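Local atomic coordinates of ABC transporter substrate binding protein (Ribose) (Agrobacterium vitis, PDB entry 5DKV), a protein that binds alpha-D-tagatopyranose and probably serves as the sugar-recognising periplasmic component of an ABC transporter. Residues Asp39-Thr44 and Ile272-Ala277; Ser136-Asp141 and Ala277-Tyr282. One frame throughout, in Å; residues are numbered along the deposited sequence.

Contact 1: Asp39-Thr44 and Ile272-Ala277; sequences DAFYIT and IAQHPA. With T6T (alpha-D-tagatopyranose), chain E.
A chi1 of 174° turns the Phe41 ring away from its own backbone N and out from the first turn of helix 40-56 to Gln274, whose chain runs extended beyond CG. The two side chains cross at about a right angle, yet ring and amide planes lie only 12° apart, with Gln274 NE2 3.2 Å from Phe41 CE1. From there NE2 donates to O4 of alpha-D-tagatopyranose in an almost straight bond of 2.9 Å, while the same hydroxyl sits over one face of the Phe41 ring, offset toward its rim. NE2 also bonds Asp254 and OE1 bonds Ser140, so both ends of the amide are held and its rotation is fixed. Asp39 grips the sugar from the helix start: OD1 takes the proton of O1 and OD2 that of O2 at 2.7 Å, and OD1 additionally N-caps the helix through Phe41 N. Behind the pocket Pro276, in the first turn of helix 276-291, packs its CB 3.7 Å from Phe41 CD1 and its CG 3.7 Å from Thr44 CG2. With Asp116, Thr174, Arg178, Asn228 and Asp254 also bonding the sugar, Asp39 and Gln274 take O1, O2 and O4, a polar and aromatic mix familiar from periplasmic sugar-binding proteins.

Contact 2: Ser136-Asp141 and Ala277-Tyr282; sequences SYIASD and AEIGYY
Ile138 and Ile279 meet through their branched methyls, CG2 to CG2 at 4.0 Å, one reaching out from strand 137-140 and the other from helix 276-291. Both carry CG2 anti to the backbone N, but their longer arms part. The Ile138 arm ends with CD1 against the backbone of Tyr282, 3.8 Å from its O, whereas the Ile279 arm extends to the residues following Ile138, where CD1 lies 4.0 Å from Ala139 CA and close to Ser140 N. Ile279 CG2 also rests 3.5 Å from Ile138 O, so the helix packs on strand backbone as well as on side chain. Strand and helix segments run nearly antiparallel, at 168°, with their axes 8.0 Å apart, and together they form one layer contact of the alpha/beta sandwich of a periplasmic binding protein lobe. Val115 of the adjoining strand 112-115 and Thr302 of strand 299-307 also touch Ile279, which therefore spans several strands of the sheet. Tyr282 adds its CB, 4.5 Å from Ile138 CD1, at the margin of the contact.

In the fold
From the N terminus, strand 29-33 leads into helix 40-56, whose first turn waits for its partner until 228 residues later, when strand 270-273 turns into helix 276-291 and contact 1 closes the longer loop. Strand 137-140 comes between these ends, and contact 2 closes a shorter loop of 135 intervening residues on the same helix 276-291. Because the segments alternate along the chain, the two loops cross; they share Ala277, the last residue of one segment and the first of the other. Phe41 CZ packs on Ile279 CD1 at one of the places where the contacts touch. Together they tie an early helix, a central strand and a late helix beside the sugar pocket.

Contact 1: Asp39-Thr44 and Ile272-Ala277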
ATOM      1  N   ASP A  39       2.978  -9.954  -3.705  1.00 15.23           N
ATOM      2  CA  ASP A  39       2.457  -9.064  -2.691  1.00 11.01           C
ATOM      3  C   ASP A  39       0.969  -9.011  -2.975  1.00 10.98           C
ATOM      4  O   ASP A  39       0.549  -8.587  -4.041  1.00 12.16           O
ATOM      5  CB  ASP A  39       3.141  -7.681  -2.793  1.00 11.21           C
ATOM      6  CG  ASP A  39       2.617  -6.646  -1.795  1.00 12.25           C
ATOM      7  OD1 ASP A  39       1.477  -6.769  -1.287  1.00 12.30           O
ATOM      8  OD2 ASP A  39       3.367  -5.672  -1.526  1.00 11.06           O
ATOM      9  N   ALA A  40       0.176  -9.487  -2.026  1.00  8.50           N
ATOM     10  CA  ALA A  40      -1.261  -9.613  -2.217  1.00  9.15           C
ATOM     11  C   ALA A  40      -1.923  -8.273  -2.552  1.00  8.03           C
ATOM     12  O   ALA A  40      -2.927  -8.242  -3.254  1.00 10.93           O
ATOM     13  CB  ALA A  40      -1.896 -10.223  -0.968  1.00 10.21           C
ATOM     14  N   PHE A  41      -1.334  -7.178  -2.094  1.00  8.03           N
ATOM     15  CA  PHE A  41      -1.861  -5.859  -2.425  1.00  7.94           C
ATOM     16  C   PHE A  41      -1.793  -5.629  -3.931  1.00  8.96           C
ATOM     17  O   PHE A  41      -2.783  -5.249  -4.576  1.00  9.41           O
ATOM     18  CB  PHE A  41      -1.086  -4.766  -1.704  1.00  9.05           C
ATOM     19  CG  PHE A  41      -1.474  -3.357  -2.095  1.00  7.51           C
ATOM     20  CD1 PHE A  41      -2.589  -2.765  -1.573  1.00  7.21           C
ATOM     21  CD2 PHE A  41      -0.670  -2.618  -2.946  1.00  8.79           C
ATOM     22  CE1 PHE A  41      -2.939  -1.473  -1.895  1.00  7.49           C
ATOM     23  CE2 PHE A  41      -1.010  -1.309  -3.293  1.00  7.00           C
ATOM     24  CZ  PHE A  41      -2.154  -0.732  -2.777  1.00  7.37           C
ATOM     25  N   TYR A  42      -0.626  -5.874  -4.508  1.00  8.57           N
ATOM     26  CA  TYR A  42      -0.461  -5.621  -5.935  1.00  9.35           C
ATOM     27  C   TYR A  42      -1.175  -6.685  -6.768  1.00 10.57           C
ATOM     28  O   TYR A  42      -1.622  -6.423  -7.883  1.00  9.82           O
ATOM     29  CB  TYR A  42       1.018  -5.535  -6.295  1.00  7.58           C
ATOM     30  CG  TYR A  42       1.676  -4.299  -5.698  1.00  8.75           C
ATOM     31  CD1 TYR A  42       1.271  -3.006  -6.088  1.00  8.68           C
ATOM     32  CD2 TYR A  42       2.662  -4.397  -4.741  1.00  8.89           C
ATOM     33  CE1 TYR A  42       1.839  -1.882  -5.532  1.00  8.35           C
ATOM     34  CE2 TYR A  42       3.229  -3.251  -4.171  1.00  8.14           C
ATOM     35  CZ  TYR A  42       2.816  -2.008  -4.575  1.00  9.74           C
ATOM     36  OH  TYR A  42       3.424  -0.925  -3.986  1.00 11.02           O
ATOM     37  N   ILE A  43      -1.264  -7.893  -6.240  1.00  9.74           N
ATOM     38  CA  ILE A  43      -1.971  -8.961  -6.942  1.00  9.21           C
ATOM     39  C   ILE A  43      -3.433  -8.596  -7.056  1.00  9.28           C
ATOM     40  O   ILE A  43      -4.048  -8.792  -8.108  1.00 12.43           O
ATOM     41  CB  ILE A  43      -1.754 -10.314  -6.224  1.00 12.62           C
ATOM     42  CG1 ILE A  43      -0.307 -10.741  -6.425  1.00 11.12           C
ATOM     43  CG2 ILE A  43      -2.713 -11.409  -6.720  1.00 11.47           C
ATOM     44  CD1 ILE A  43       0.141 -11.875  -5.511  1.00 15.81           C
ATOM     45  N   THR A  44      -3.996  -8.051  -5.982  1.00  8.77           N
ATOM     46  CA  THR A  44      -5.398  -7.645  -5.975  1.00  8.93           C
ATOM     47  C   THR A  44      -5.613  -6.389  -6.825  1.00  8.32           C
ATOM     48  O   THR A  44      -6.617  -6.287  -7.525  1.00 10.46           O
ATOM     49  CB  THR A  44      -5.879  -7.424  -4.534  1.00 11.12           C
ATOM     50  OG1 THR A  44      -5.613  -8.618  -3.794  1.00 10.56           O
ATOM     51  CG2 THR A  44      -7.346  -7.136  -4.487  1.00 11.22           C
ATOM     52  N   ILE A 272      -6.402  -3.068   8.721  1.00  9.21           N
ATOM     53  CA  ILE A 272      -6.828  -1.925   7.919  1.00  9.73           C
ATOM     54  C   ILE A 272      -6.652  -2.255   6.423  1.00 10.41           C
ATOM     55  O   ILE A 272      -5.568  -2.130   5.873  1.00 11.44           O
ATOM     56  CB  ILE A 272      -6.045  -0.631   8.277  1.00 11.93           C
ATOM     57  CG1 ILE A 272      -5.959  -0.395   9.797  1.00 19.20           C
ATOM     58  CG2 ILE A 272      -6.683   0.564   7.563  1.00 11.29           C
ATOM     59  CD1 ILE A 272      -7.271  -0.430  10.500  1.00 22.40           C
ATOM     60  N   ALA A 273      -7.721  -2.740   5.790  1.00 11.84           N
ATOM     61  CA  ALA A 273      -7.712  -3.105   4.366  1.00  8.80           C
ATOM     62  C   ALA A 273      -7.715  -1.852   3.500  1.00  6.83           C
ATOM     63  O   ALA A 273      -8.561  -0.989   3.644  1.00  9.15           O
ATOM     64  CB  ALA A 273      -8.925  -4.004   4.016  1.00  8.14           C
ATOM     65  N   GLN A 274      -6.756  -1.729   2.596  1.00  8.51           N
ATOM     66  CA  GLN A 274      -6.909  -0.808   1.503  1.00  7.33           C
ATOM     67  C   GLN A 274      -7.881  -1.426   0.516  1.00  8.36           C
ATOM     68  O   GLN A 274      -8.392  -2.522   0.741  1.00 10.42           O
ATOM     69  CB  GLN A 274      -5.565  -0.533   0.842  1.00  7.06           C
ATOM     70  CG  GLN A 274      -4.503   0.024   1.803  1.00  6.60           C
ATOM     71  CD  GLN A 274      -3.242   0.398   1.077  1.00  8.49           C
ATOM     72  OE1 GLN A 274      -3.181   1.454   0.486  1.00  8.28           O
ATOM     73  NE2 GLN A 274      -2.234  -0.477   1.110  1.00  8.01           N
ATOM     74  N   HIS A 275      -8.093  -0.714  -0.582  1.00  9.06           N
ATOM     75  CA  HIS A 275      -8.939  -1.162  -1.701  1.00  6.86           C
ATOM     76  C   HIS A 275      -8.108  -1.269  -2.973  1.00  7.02           C
ATOM     77  O   HIS A 275      -8.294  -0.498  -3.898  1.00  8.12           O
ATOM     78  CB  HIS A 275     -10.086  -0.189  -1.907  1.00  7.48           C
ATOM     79  CG  HIS A 275     -11.091  -0.189  -0.793  1.00  8.26           C
ATOM     80  ND1 HIS A 275     -12.248   0.559  -0.846  1.00 12.22           N
ATOM     81  CD2 HIS A 275     -11.112  -0.824   0.403  1.00  9.79           C
ATOM     82  CE1 HIS A 275     -12.941   0.385   0.262  1.00 13.31           C
ATOM     83  NE2 HIS A 275     -12.277  -0.450   1.040  1.00 14.21           N
ATOM     84  N   PRO A 276      -7.158  -2.206  -3.011  1.00  6.69           N
ATOM     85  CA  PRO A 276      -6.289  -2.270  -4.201  1.00  6.63           C
ATOM     86  C   PRO A 276      -7.029  -2.502  -5.509  1.00  6.83           C
ATOM     87  O   PRO A 276      -6.582  -1.995  -6.539  1.00  6.80           O
ATOM     88  CB  PRO A 276      -5.362  -3.453  -3.905  1.00  6.96           C
ATOM     89  CG  PRO A 276      -5.966  -4.160  -2.734  1.00  7.94           C
ATOM     90  CD  PRO A 276      -6.709  -3.113  -1.952  1.00  9.37           C
ATOM     91  N   ALA A 277      -8.092  -3.297  -5.513  1.00  7.13           N
ATOM     92  CA  ALA A 277      -8.768  -3.545  -6.779  1.00  8.86           C
ATOM     93  C   ALA A 277      -9.349  -2.244  -7.319  1.00  9.11           C
ATOM     94  O   ALA A 277      -9.305  -1.982  -8.522  1.00  8.90           O
ATOM     95  CB  ALA A 277      -9.866  -4.626  -6.624  1.00  7.59           C
TER
HETATM   96  O3  T6T E 401       0.951  -1.627   1.819  1.00  7.37           O
HETATM   97  C3  T6T E 401       1.044  -1.969   0.442  1.00  5.80           C
HETATM   98  C4  T6T E 401       1.347  -0.760  -0.331  1.00  6.86           C
HETATM   99  O4  T6T E 401       0.243   0.207  -0.170  1.00  8.07           O
HETATM  100  C5  T6T E 401       2.621  -0.178   0.098  1.00  7.27           C
HETATM  101  O5  T6T E 401       2.998   0.939  -0.727  1.00  9.02           O
HETATM  102  C6  T6T E 401       3.770  -1.162  -0.046  1.00  7.69           C
HETATM  103  O6  T6T E 401       3.450  -2.382   0.686  1.00  9.00           O
HETATM  104  C2  T6T E 401       2.199  -2.969   0.242  1.00  6.42           C
HETATM  105  O2  T6T E 401       2.241  -3.297  -1.127  1.00  9.14           O
HETATM  106  C1  T6T E 401       2.116  -4.189   1.070  1.00  9.55           C
HETATM  107  O1  T6T E 401       0.962  -4.923   0.811  1.00  8.79           O

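Contact 2: Ser136-Asp141 and Ala277-Tyr282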
ATOM      1  N   SER A 136      -2.089  11.433 -13.134  1.00  9.28           N
ATOM      2  CA  SER A 136      -2.879  11.211 -11.934  1.00  8.97           C
ATOM      3  C   SER A 136      -2.150  10.355 -10.938  1.00 10.09           C
ATOM      4  O   SER A 136      -1.283   9.577 -11.309  1.00  8.68           O
ATOM      5  CB  SER A 136      -4.200  10.559 -12.313  1.00  8.84           C
ATOM      6  OG  SER A 136      -5.097  10.496 -11.221  1.00 10.83           O
ATOM      7  N   TYR A 137      -2.535  10.502  -9.669  1.00 10.53           N
ATOM      8  CA  TYR A 137      -2.058   9.700  -8.563  1.00  8.37           C
ATOM      9  C   TYR A 137      -3.276   9.068  -7.901  1.00  8.02           C
ATOM     10  O   TYR A 137      -4.146   9.791  -7.394  1.00  9.88           O
ATOM     11  CB  TYR A 137      -1.296  10.573  -7.550  1.00  9.07           C
ATOM     12  CG  TYR A 137      -0.876   9.842  -6.295  1.00  9.09           C
ATOM     13  CD1 TYR A 137      -0.429   8.540  -6.338  1.00  8.56           C
ATOM     14  CD2 TYR A 137      -0.948  10.464  -5.061  1.00 14.72           C
ATOM     15  CE1 TYR A 137      -0.041   7.868  -5.174  1.00  9.75           C
ATOM     16  CE2 TYR A 137      -0.571   9.805  -3.912  1.00 15.22           C
ATOM     17  CZ  TYR A 137      -0.117   8.505  -3.980  1.00 13.39           C
ATOM     18  OH  TYR A 137       0.255   7.843  -2.836  1.00 11.77           O
ATOM     19  N   ILE A 138      -3.351   7.750  -7.953  1.00  7.75           N
ATOM     20  CA  ILE A 138      -4.514   7.007  -7.461  1.00  7.51           C
ATOM     21  C   ILE A 138      -4.036   6.085  -6.350  1.00  9.58           C
ATOM     22  O   ILE A 138      -3.203   5.189  -6.595  1.00  9.10           O
ATOM     23  CB  ILE A 138      -5.174   6.206  -8.576  1.00  7.53           C
ATOM     24  CG1 ILE A 138      -5.636   7.136  -9.684  1.00  9.24           C
ATOM     25  CG2 ILE A 138      -6.378   5.404  -8.025  1.00  8.97           C
ATOM     26  CD1 ILE A 138      -6.083   6.416 -10.933  1.00 11.87           C
ATOM     27  N   ALA A 139      -4.548   6.300  -5.141  1.00 11.68           N
ATOM     28  CA  ALA A 139      -4.033   5.599  -3.964  1.00  7.34           C
ATOM     29  C   ALA A 139      -4.930   5.785  -2.768  1.00 12.60           C
ATOM     30  O   ALA A 139      -5.852   6.602  -2.809  1.00 10.75           O
ATOM     31  CB  ALA A 139      -2.648   6.110  -3.638  1.00  8.76           C
ATOM     32  N   SER A 140      -4.649   5.084  -1.677  1.00 10.27           N
ATOM     33  CA  SER A 140      -5.332   5.393  -0.414  1.00 10.10           C
ATOM     34  C   SER A 140      -4.922   6.764   0.115  1.00 14.91           C
ATOM     35  O   SER A 140      -3.896   7.300  -0.280  1.00 11.81           O
ATOM     36  CB  SER A 140      -5.010   4.355   0.657  1.00  8.81           C
ATOM     37  OG  SER A 140      -5.322   3.048   0.234  1.00 11.22           O
ATOM     38  N   ASP A 141      -5.711   7.309   1.029  1.00 10.68           N
ATOM     39  CA  ASP A 141      -5.305   8.468   1.789  1.00  9.09           C
ATOM     40  C   ASP A 141      -4.392   7.934   2.896  1.00 13.93           C
ATOM     41  O   ASP A 141      -4.871   7.564   3.967  1.00 11.96           O
ATOM     42  CB  ASP A 141      -6.528   9.228   2.375  1.00 11.64           C
ATOM     43  CG  ASP A 141      -6.135  10.457   3.217  1.00 20.18           C
ATOM     44  OD1 ASP A 141      -4.968  10.591   3.671  1.00 17.05           O
ATOM     45  OD2 ASP A 141      -7.023  11.314   3.456  1.00 20.39           O
ATOM     46  N   ALA A 277      -8.092  -3.297  -5.513  1.00  7.13           N
ATOM     47  CA  ALA A 277      -8.768  -3.545  -6.779  1.00  8.86           C
ATOM     48  C   ALA A 277      -9.349  -2.244  -7.319  1.00  9.11           C
ATOM     49  O   ALA A 277      -9.305  -1.982  -8.522  1.00  8.90           O
ATOM     50  CB  ALA A 277      -9.866  -4.626  -6.624  1.00  7.59           C
ATOM     51  N   GLU A 278      -9.878  -1.426  -6.415  1.00  9.29           N
ATOM     52  CA  GLU A 278     -10.393  -0.093  -6.762  1.00  7.69           C
ATOM     53  C   GLU A 278      -9.293   0.780  -7.405  1.00  9.71           C
ATOM     54  O   GLU A 278      -9.507   1.480  -8.392  1.00  9.45           O
ATOM     55  CB  GLU A 278     -10.933   0.543  -5.495  1.00  7.74           C
ATOM     56  CG  GLU A 278     -11.732   1.793  -5.648  1.00  8.91           C
ATOM     57  CD  GLU A 278     -12.280   2.271  -4.327  1.00 11.58           C
ATOM     58  OE1 GLU A 278     -12.792   1.440  -3.524  1.00 10.94           O
ATOM     59  OE2 GLU A 278     -12.207   3.507  -4.094  1.00 13.49           O
ATOM     60  N   ILE A 279      -8.093   0.727  -6.834  1.00  7.86           N
ATOM     61  CA  ILE A 279      -6.963   1.461  -7.377  1.00  6.71           C
ATOM     62  C   ILE A 279      -6.633   1.008  -8.779  1.00  7.39           C
ATOM     63  O   ILE A 279      -6.463   1.838  -9.681  1.00  7.79           O
ATOM     64  CB  ILE A 279      -5.726   1.326  -6.463  1.00  8.80           C
ATOM     65  CG1 ILE A 279      -6.020   1.998  -5.120  1.00  8.94           C
ATOM     66  CG2 ILE A 279      -4.492   1.940  -7.125  1.00  8.64           C
ATOM     67  CD1 ILE A 279      -4.944   1.734  -4.090  1.00  9.81           C
ATOM     68  N   GLY A 280      -6.536  -0.307  -8.986  1.00  7.95           N
ATOM     69  CA  GLY A 280      -6.289  -0.845 -10.284  1.00  8.84           C
ATOM     70  C   GLY A 280      -7.353  -0.505 -11.302  1.00  7.31           C
ATOM     71  O   GLY A 280      -7.037  -0.180 -12.454  1.00  8.34           O
ATOM     72  N   TYR A 281      -8.599  -0.637 -10.876  1.00  8.37           N
ATOM     73  CA  TYR A 281      -9.770  -0.435 -11.723  1.00  7.84           C
ATOM     74  C   TYR A 281      -9.795   1.002 -12.217  1.00  8.18           C
ATOM     75  O   TYR A 281      -9.899   1.256 -13.418  1.00  8.80           O
ATOM     76  CB  TYR A 281     -11.033  -0.765 -10.935  1.00  9.45           C
ATOM     77  CG  TYR A 281     -12.284  -0.914 -11.768  1.00  8.15           C
ATOM     78  CD1 TYR A 281     -12.738  -2.161 -12.140  1.00  9.94           C
ATOM     79  CD2 TYR A 281     -13.019   0.199 -12.170  1.00  9.79           C
ATOM     80  CE1 TYR A 281     -13.889  -2.300 -12.895  1.00 10.99           C
ATOM     81  CE2 TYR A 281     -14.172   0.061 -12.926  1.00 11.67           C
ATOM     82  CZ  TYR A 281     -14.604  -1.188 -13.272  1.00 14.39           C
ATOM     83  OH  TYR A 281     -15.757  -1.327 -14.031  1.00 13.88           O
ATOM     84  N   TYR A 282      -9.686   1.946 -11.286  1.00  9.04           N
ATOM     85  CA  TYR A 282      -9.743   3.356 -11.663  1.00  9.32           C
ATOM     86  C   TYR A 282      -8.496   3.767 -12.412  1.00  7.49           C
ATOM     87  O   TYR A 282      -8.547   4.627 -13.277  1.00  8.86           O
ATOM     88  CB  TYR A 282      -9.978   4.241 -10.444  1.00  7.60           C
ATOM     89  CG  TYR A 282     -11.456   4.325 -10.116  1.00  9.19           C
ATOM     90  CD1 TYR A 282     -12.083   3.348  -9.352  1.00 10.07           C
ATOM     91  CD2 TYR A 282     -12.230   5.363 -10.603  1.00 10.50           C
ATOM     92  CE1 TYR A 282     -13.435   3.415  -9.081  1.00 12.28           C
ATOM     93  CE2 TYR A 282     -13.608   5.424 -10.349  1.00  9.29           C
ATOM     94  CZ  TYR A 282     -14.196   4.460  -9.579  1.00 10.95           C
ATOM     95  OH  TYR A 282     -15.542   4.545  -9.310  1.00 12.20           O
TER